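Local coordinates for uncharacterized protein (Bacteroides ovatus, PDB 4IRT) that is of unknown function but, as a putative neuraminidase with BNR repeats and a beta-propeller-type fold, may act on sialic acid-containing glycans, at residues Thr190-Val196 and Ile209-Phe215; Tyr180-Tyr184 and Asn252-Ala258; Trp221-Ser225 and Ser236-Tyr240. One frame throughout, in Å; residues are numbered along the deposited sequence.

Contact 1 of 3, residues Thr190-Val196 and Ile209-Phe215. With EDO (1,2-ethanediol), chain M.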
# COMPACT_ATOMS: atom_id res chain seq x y z
N THR A 190 13.97 5.57 8.10
CA THR A 190 13.10 6.76 8.15
C THR A 190 11.67 6.39 7.72
O THR A 190 11.45 5.71 6.69
CB THR A 190 13.66 7.88 7.25
OG1 THR A 190 14.97 8.23 7.72
CG2 THR A 190 12.78 9.12 7.25
N ILE A 191 10.70 6.88 8.46
CA ILE A 191 9.29 6.67 8.12
C ILE A 191 8.84 7.85 7.28
O ILE A 191 8.88 9.00 7.76
CB ILE A 191 8.39 6.60 9.37
CG1 ILE A 191 8.86 5.52 10.34
CG2 ILE A 191 6.94 6.40 8.95
CD1 ILE A 191 8.22 5.62 11.71
N HIS A 192 8.38 7.56 6.06
CA HIS A 192 7.82 8.57 5.19
C HIS A 192 6.32 8.49 5.22
O HIS A 192 5.76 7.41 5.29
CB HIS A 192 8.32 8.36 3.74
CG HIS A 192 9.81 8.44 3.60
ND1 HIS A 192 10.44 9.60 3.24
CD2 HIS A 192 10.78 7.53 3.82
CE1 HIS A 192 11.75 9.41 3.23
NE2 HIS A 192 11.98 8.15 3.56
N LEU A 193 5.67 9.64 5.11
CA LEU A 193 4.20 9.74 5.12
C LEU A 193 3.74 10.79 4.13
O LEU A 193 4.20 11.92 4.17
CB LEU A 193 3.75 10.15 6.53
CG LEU A 193 2.30 10.58 6.75
CD1 LEU A 193 1.34 9.44 6.54
CD2 LEU A 193 2.16 11.13 8.16
N SER A 194 2.80 10.42 3.26
CA SER A 194 2.12 11.39 2.38
C SER A 194 0.62 11.13 2.38
O SER A 194 0.15 10.01 2.75
CB SER A 194 2.67 11.35 0.95
OG SER A 194 2.60 10.05 0.41
N TRP A 195 -0.14 12.14 1.98
CA TRP A 195 -1.60 12.07 2.01
C TRP A 195 -2.24 13.10 1.14
O TRP A 195 -1.59 14.06 0.75
CB TRP A 195 -2.12 12.19 3.45
CG TRP A 195 -1.99 13.50 4.12
CD1 TRP A 195 -2.98 14.48 4.23
CD2 TRP A 195 -0.86 14.00 4.86
NE1 TRP A 195 -2.51 15.53 4.97
CE2 TRP A 195 -1.22 15.27 5.38
CE3 TRP A 195 0.44 13.51 5.10
CZ2 TRP A 195 -0.33 16.07 6.10
CZ3 TRP A 195 1.33 14.31 5.86
CH2 TRP A 195 0.94 15.56 6.35
N VAL A 196 -3.52 12.89 0.85
CA VAL A 196 -4.38 13.88 0.21
C VAL A 196 -5.46 14.22 1.23
O VAL A 196 -5.79 13.41 2.12
CB VAL A 196 -5.04 13.36 -1.09
CG1 VAL A 196 -3.95 12.81 -2.04
CG2 VAL A 196 -6.11 12.32 -0.80
N ILE A 209 -1.42 17.06 -2.24
CA ILE A 209 -0.54 16.00 -1.75
C ILE A 209 0.42 16.60 -0.74
O ILE A 209 1.21 17.51 -1.07
CB ILE A 209 0.26 15.32 -2.90
CG1 ILE A 209 -0.71 14.84 -4.00
CG2 ILE A 209 1.09 14.16 -2.34
CD1 ILE A 209 -0.07 14.07 -5.15
N CYS A 210 0.38 16.06 0.47
CA CYS A 210 1.17 16.58 1.59
C CYS A 210 2.18 15.52 2.07
O CYS A 210 2.06 14.35 1.75
CB CYS A 210 0.25 16.97 2.76
SG CYS A 210 -0.92 18.31 2.38
N TYR A 211 3.16 15.92 2.87
CA TYR A 211 4.28 15.05 3.19
C TYR A 211 4.84 15.33 4.59
O TYR A 211 4.89 16.47 5.00
CB TYR A 211 5.39 15.25 2.17
CG TYR A 211 6.64 14.47 2.48
CD1 TYR A 211 6.74 13.11 2.14
CD2 TYR A 211 7.72 15.06 3.09
CE1 TYR A 211 7.87 12.38 2.43
CE2 TYR A 211 8.86 14.33 3.41
CZ TYR A 211 8.94 13.00 3.05
OH TYR A 211 10.08 12.27 3.30
N ALA A 212 5.29 14.28 5.26
CA ALA A 212 6.07 14.41 6.46
C ALA A 212 6.96 13.20 6.60
O ALA A 212 6.69 12.17 5.99
CB ALA A 212 5.16 14.53 7.68
N ARG A 213 8.03 13.34 7.37
CA ARG A 213 8.89 12.18 7.70
C ARG A 213 9.42 12.21 9.12
O ARG A 213 9.55 13.27 9.72
CB ARG A 213 10.04 12.05 6.70
CG ARG A 213 10.92 13.29 6.57
CD ARG A 213 12.15 12.91 5.75
NE ARG A 213 12.95 14.06 5.29
CZ ARG A 213 13.18 14.36 4.02
NH1 ARG A 213 12.63 13.66 3.03
NH2 ARG A 213 13.95 15.39 3.74
N SER A 214 9.74 11.04 9.65
CA SER A 214 10.22 10.91 11.01
C SER A 214 11.48 10.05 11.02
O SER A 214 11.50 8.95 10.44
CB SER A 214 9.20 10.22 11.90
OG SER A 214 9.75 10.03 13.21
N PHE A 215 12.49 10.55 11.75
CA PHE A 215 13.78 9.86 11.91
C PHE A 215 13.94 9.11 13.23
O PHE A 215 14.97 8.47 13.45
CB PHE A 215 14.92 10.89 11.80
CG PHE A 215 14.93 11.62 10.49
CD1 PHE A 215 15.61 11.12 9.39
CD2 PHE A 215 14.25 12.82 10.36
CE1 PHE A 215 15.63 11.81 8.18
CE2 PHE A 215 14.21 13.48 9.14
CZ PHE A 215 14.93 12.98 8.05
C1 EDO M . 14.65 17.15 7.41
O1 EDO M . 13.62 16.19 7.09
C2 EDO M . 16.06 16.65 7.07
O2 EDO M . 16.14 16.36 5.67

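Contact 2 of 3, residues Tyr180-Tyr184 and Asn252-Ala258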
# COMPACT_ATOMS: atom_id res chain seq x y z
N TYR A 180 -6.42 10.69 3.39
CA TYR A 180 -6.06 9.36 2.95
C TYR A 180 -4.59 9.35 2.70
O TYR A 180 -4.08 10.18 1.94
CB TYR A 180 -6.80 8.97 1.67
CG TYR A 180 -8.26 8.84 1.92
CD1 TYR A 180 -8.81 7.64 2.36
CD2 TYR A 180 -9.10 9.92 1.74
CE1 TYR A 180 -10.18 7.52 2.62
CE2 TYR A 180 -10.46 9.82 2.00
CZ TYR A 180 -10.99 8.63 2.44
OH TYR A 180 -12.34 8.56 2.70
N TRP A 181 -3.91 8.42 3.36
CA TRP A 181 -2.46 8.42 3.46
C TRP A 181 -1.82 7.16 2.91
O TRP A 181 -2.49 6.17 2.68
CB TRP A 181 -2.03 8.60 4.92
CG TRP A 181 -2.64 7.58 5.86
CD1 TRP A 181 -2.22 6.33 6.11
CD2 TRP A 181 -3.83 7.78 6.66
NE1 TRP A 181 -3.09 5.69 7.01
CE2 TRP A 181 -4.07 6.59 7.37
CE3 TRP A 181 -4.70 8.85 6.83
CZ2 TRP A 181 -5.16 6.43 8.22
CZ3 TRP A 181 -5.76 8.72 7.67
CH2 TRP A 181 -6.00 7.50 8.35
N GLN A 182 -0.51 7.23 2.73
CA GLN A 182 0.38 6.09 2.45
C GLN A 182 1.75 6.36 3.05
O GLN A 182 2.12 7.53 3.27
CB GLN A 182 0.49 5.80 0.93
CG GLN A 182 0.86 7.02 0.06
CD GLN A 182 -0.32 7.85 -0.38
OE1 GLN A 182 -1.45 7.36 -0.51
NE2 GLN A 182 -0.07 9.15 -0.60
N LEU A 183 2.46 5.30 3.40
CA LEU A 183 3.74 5.39 4.08
C LEU A 183 4.73 4.44 3.47
O LEU A 183 4.36 3.56 2.69
CB LEU A 183 3.62 5.05 5.58
CG LEU A 183 2.65 5.90 6.38
CD1 LEU A 183 1.27 5.29 6.39
CD2 LEU A 183 3.06 6.10 7.81
N TYR A 184 5.97 4.63 3.86
CA TYR A 184 7.06 3.76 3.48
C TYR A 184 8.20 3.96 4.47
O TYR A 184 8.48 5.09 4.87
CB TYR A 184 7.54 4.11 2.08
CG TYR A 184 8.55 3.16 1.48
CD1 TYR A 184 8.12 1.98 0.87
CD2 TYR A 184 9.92 3.47 1.43
CE1 TYR A 184 9.02 1.10 0.28
CE2 TYR A 184 10.83 2.60 0.83
CZ TYR A 184 10.35 1.41 0.23
OH TYR A 184 11.21 0.52 -0.38
N ASN A 252 -7.42 9.03 -4.08
CA ASN A 252 -6.95 8.82 -2.72
C ASN A 252 -6.49 7.38 -2.48
O ASN A 252 -7.00 6.47 -3.13
CB ASN A 252 -8.04 9.15 -1.70
CG ASN A 252 -9.35 8.45 -1.99
OD1 ASN A 252 -10.05 8.81 -2.93
ND2 ASN A 252 -9.68 7.44 -1.20
N GLN A 253 -5.54 7.24 -1.56
CA GLN A 253 -5.02 5.99 -1.02
C GLN A 253 -4.21 5.27 -2.10
O GLN A 253 -4.71 4.34 -2.72
CB GLN A 253 -6.16 5.13 -0.49
CG GLN A 253 -5.73 3.91 0.27
CD GLN A 253 -6.88 3.26 0.98
OE1 GLN A 253 -7.97 3.15 0.44
NE2 GLN A 253 -6.63 2.79 2.18
N THR A 254 -2.99 5.75 -2.35
CA THR A 254 -2.15 5.15 -3.38
C THR A 254 -0.94 4.52 -2.68
O THR A 254 -1.13 3.66 -1.80
CB THR A 254 -1.76 6.14 -4.50
OG1 THR A 254 -1.05 7.26 -3.94
CG2 THR A 254 -3.02 6.63 -5.23
N SER A 255 0.28 4.91 -3.04
CA SER A 255 1.46 4.30 -2.47
C SER A 255 2.64 5.23 -2.64
O SER A 255 2.58 6.23 -3.39
CB SER A 255 1.75 2.93 -3.13
OG SER A 255 2.30 3.10 -4.45
N MSE A 256 3.68 4.96 -1.88
CA MSE A 256 4.92 5.74 -1.97
C MSE A 256 6.14 4.89 -1.68
O MSE A 256 6.07 3.76 -1.17
CB MSE A 256 4.84 6.96 -1.03
CG MSE A 256 4.94 6.58 0.42
SE MSE A 256 5.04 8.21 1.52
CE MSE A 256 6.44 9.21 0.65
N SER A 257 7.29 5.42 -2.06
CA SER A 257 8.55 4.75 -1.85
C SER A 257 9.63 5.79 -1.56
O SER A 257 9.36 6.98 -1.42
CB SER A 257 8.92 3.90 -3.07
OG SER A 257 9.82 2.85 -2.75
N ALA A 258 10.86 5.30 -1.46
CA ALA A 258 12.01 6.13 -1.27
C ALA A 258 13.23 5.44 -1.88
O ALA A 258 13.26 4.21 -2.02
CB ALA A 258 12.25 6.38 0.20
O HOH W 1 -3.61 9.13 -0.52
O HOH W 2 -2.14 9.59 -2.94
O HOH W 3 3.18 2.94 0.26
O HOH W 4 13.57 1.34 -0.91

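Contact 3 of 3, residues Trp221-Ser225 and Ser236-Tyr240. With EDO (1,2-ethanediol), chain M.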
# COMPACT_ATOMS: atom_id res chain seq x y z
N TRP A 221 8.35 14.64 13.81
CA TRP A 221 8.10 14.67 12.37
C TRP A 221 8.66 15.94 11.75
O TRP A 221 8.59 16.99 12.38
CB TRP A 221 6.59 14.55 12.11
CG TRP A 221 6.10 13.17 12.45
CD1 TRP A 221 5.73 12.71 13.70
CD2 TRP A 221 6.02 12.06 11.57
NE1 TRP A 221 5.42 11.37 13.64
CE2 TRP A 221 5.57 10.95 12.34
CE3 TRP A 221 6.27 11.88 10.19
CZ2 TRP A 221 5.36 9.69 11.78
CZ3 TRP A 221 6.04 10.64 9.63
CH2 TRP A 221 5.57 9.56 10.43
N TYR A 222 9.22 15.82 10.54
CA TYR A 222 9.93 16.90 9.83
C TYR A 222 9.41 17.15 8.43
O TYR A 222 8.86 16.26 7.79
CB TYR A 222 11.43 16.58 9.77
CG TYR A 222 12.10 16.80 11.13
CD1 TYR A 222 12.02 15.83 12.12
CD2 TYR A 222 12.78 17.99 11.41
CE1 TYR A 222 12.61 16.03 13.37
CE2 TYR A 222 13.39 18.19 12.65
CZ TYR A 222 13.30 17.21 13.62
OH TYR A 222 13.85 17.42 14.87
N LYS A 223 9.63 18.37 7.95
CA LYS A 223 9.46 18.70 6.55
C LYS A 223 10.79 18.45 5.85
O LYS A 223 11.83 18.37 6.50
CB LYS A 223 9.07 20.17 6.41
CG LYS A 223 7.77 20.54 7.13
CD LYS A 223 7.29 21.93 6.71
CE LYS A 223 5.98 22.30 7.39
NZ LYS A 223 5.31 23.51 6.82
N THR A 224 10.74 18.34 4.53
CA THR A 224 11.95 18.17 3.71
C THR A 224 12.93 19.32 3.90
O THR A 224 14.16 19.14 3.80
CB THR A 224 11.64 18.11 2.20
OG1 THR A 224 10.98 19.31 1.81
CG2 THR A 224 10.81 16.87 1.83
N SER A 225 12.37 20.50 4.13
CA SER A 225 13.14 21.72 4.25
C SER A 225 13.76 21.87 5.65
O SER A 225 14.44 22.85 5.92
CB SER A 225 12.27 22.93 3.88
OG SER A 225 10.96 22.85 4.45
N SER A 236 -3.22 23.95 7.55
CA SER A 236 -2.43 25.15 7.55
C SER A 236 -0.92 24.94 7.61
O SER A 236 -0.21 25.72 7.00
CB SER A 236 -2.86 26.09 8.68
OG SER A 236 -2.58 25.50 9.93
N ASN A 237 -0.43 23.94 8.33
CA ASN A 237 1.02 23.77 8.54
C ASN A 237 1.65 22.64 7.75
O ASN A 237 2.88 22.48 7.76
CB ASN A 237 1.37 23.67 10.05
CG ASN A 237 0.74 22.47 10.74
OD1 ASN A 237 -0.33 22.02 10.35
ND2 ASN A 237 1.41 21.95 11.76
N ALA A 238 0.82 21.86 7.07
CA ALA A 238 1.34 20.72 6.30
C ALA A 238 2.30 21.20 5.22
O ALA A 238 2.11 22.28 4.66
CB ALA A 238 0.19 19.96 5.66
N GLU A 239 3.28 20.35 4.91
CA GLU A 239 4.13 20.56 3.77
C GLU A 239 3.38 20.09 2.52
O GLU A 239 2.98 18.93 2.45
CB GLU A 239 5.47 19.81 3.89
CG GLU A 239 6.36 20.07 2.67
CD GLU A 239 7.72 19.42 2.70
OE1 GLU A 239 8.08 18.69 3.66
OE2 GLU A 239 8.45 19.68 1.70
N TYR A 240 3.23 20.97 1.53
CA TYR A 240 2.61 20.60 0.27
C TYR A 240 3.65 20.12 -0.73
O TYR A 240 4.41 20.91 -1.30
CB TYR A 240 1.74 21.76 -0.25
CG TYR A 240 0.52 21.88 0.65
CD1 TYR A 240 0.60 22.54 1.89
CD2 TYR A 240 -0.66 21.22 0.34
CE1 TYR A 240 -0.48 22.57 2.77
CE2 TYR A 240 -1.76 21.28 1.19
CZ TYR A 240 -1.66 21.95 2.41
OH TYR A 240 -2.74 21.95 3.26
C1 EDO M . 14.65 17.15 7.41
O1 EDO M . 13.62 16.19 7.09
C2 EDO M . 16.06 16.65 7.07
O2 EDO M . 16.14 16.36 5.67

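Contact 1 of 3, residues Thr190-Val196 and Ile209-Phe215
The second and third strands of a four-stranded beta-propeller blade meet here as an antiparallel hairpin, a textbook case of main-chain pairing setting the register while each sheet face acquires its own packing. The strand axes approach to 4.6 Å at 160°. I191, L193 and W195 form hydrogen-bonded pairs with S214, A212 and C210: I191 N lies 3.0 Å from S214 O and S214 N 2.9 Å from I191 O, and the other two pairs repeat this reciprocal pattern. H192–R213 and S194–Y211 are the non-hydrogen-bonded pairs between them, and their side chains share the face that packs on the strand 255-258 of the next blade, chiefly through M256. On the opposite face W195 takes the p rotamer and lays its indole across C210, whose CB sits over the six-membered ring, 3.6 Å from its centroid. S214 opens the sequence S214-x-D216-x-G218-x-x-W221, an Asp-box signature of BNR repeats; its OG is bonded to the turn, notably to T220 O. A polar chain runs along the face of H192. The imidazole, held from its other side by D186, shares a hydrogen bond with Y211 OH, 2.7 Å from H192 ND1; R213 NH1 donates to the same hydroxyl at 2.9 Å, while R213 NE reaches O1 of a bound ethanediol, also at 2.9 Å.

Contact 2 of 3, residues Tyr180-Tyr184 and Asn252-Ala258
Neighbouring blades of a beta-propeller need not merge into one sheet, and the approach of Y180-Y184 to N252-A258 illustrates how side chains and water can join them instead. The strands 180-184 and 255-258 run nearly parallel, at 27° and 5.6 Å between axes, too far apart for regular backbone pairing. The direct hydrogen bond comes from a side chain: Q182, directed toward the other segment, offers OE1 to T254 N at 2.9 Å, while its NE2 is bonded to S194 in its own blade. T254 OG1 in turn is bonded to A267 of the adjoining strand.

Water supplies the remaining polar links. One molecule donates to Y180 O (2.7 Å) and Q182 OE1 (2.8 Å) and accepts from Q253 N (2.9 Å). Another connects L183 O (2.8 Å) with M256 N (3.0 Å), standing in for a direct bond between main chains.

Packing fills the gaps. The Y180 CB meets N252 CB at 3.6 Å. Selenomethionine M256 presses its CG to 4.0 Å from Y184 CB and carries SE to 3.5 Å from Q182 O. The Y184 ring receives S257 CA over its face in a CH-pi contact, 3.8 Å from the centroid, and A258 CB lies 3.9 Å from Y184 CD2; K375 adds a cation-pi contact to this tyrosine. Two innermost strands of successive blades, nearly parallel and bridged by water close to the middle of the chain, are the arrangement typical of a beta-propeller core.

Contact 3 of 3, residues Trp221-Ser225 and Ser236-Tyr240
At the outer rim of a beta-propeller blade, the residues that follow an Asp-box turn fold back against the segment S236-Y240, which leads into the outermost strand, a small example of extended side chains spanning a gap between loops. K223 and E239 point toward the opposing segment and each is stretched out. K223 is m at chi1 and t at every later torsion, so its ammonium reaches past E239 to the main chain, with NZ 2.8 Å from N237 O. E239 answers with chi1 and chi2 both t, which carries its carboxylate to the backbone and hydroxyl of one residue. T224, in the p rotamer, turns OG1 to the same side as its amide, and the two donors grip the two carboxylate oxygens; W290 NE1 is a further partner of E239 OE2. K223 O, meanwhile, accepts a hydrogen bond from the bound ethanediol. The carboxylate grip is tight: T224 N lies 2.8 Å from E239 OE1, and T224 OG1 2.6 Å from E239 OE2.

The three contacts trace one blade from its inner to its outer edge. The strands 178-185, 191-198, 206-214 and 239-242 form its sheet in chain order: contact 1 pairs the middle two, contact 2 joins the innermost to the next blade, and contact 3 ties the outermost to the preceding loop. Centres of contacts 1 and 2, and of 1 and 3, lie about 8 Å apart, those of 2 and 3 about 16 Å. Contact 1 closes before contact 3 opens, and both are nested within the chain loop closed by contact 2. Sequence-local pairing thus builds the blade, whereas the longest-range contact assembles blades into the propeller.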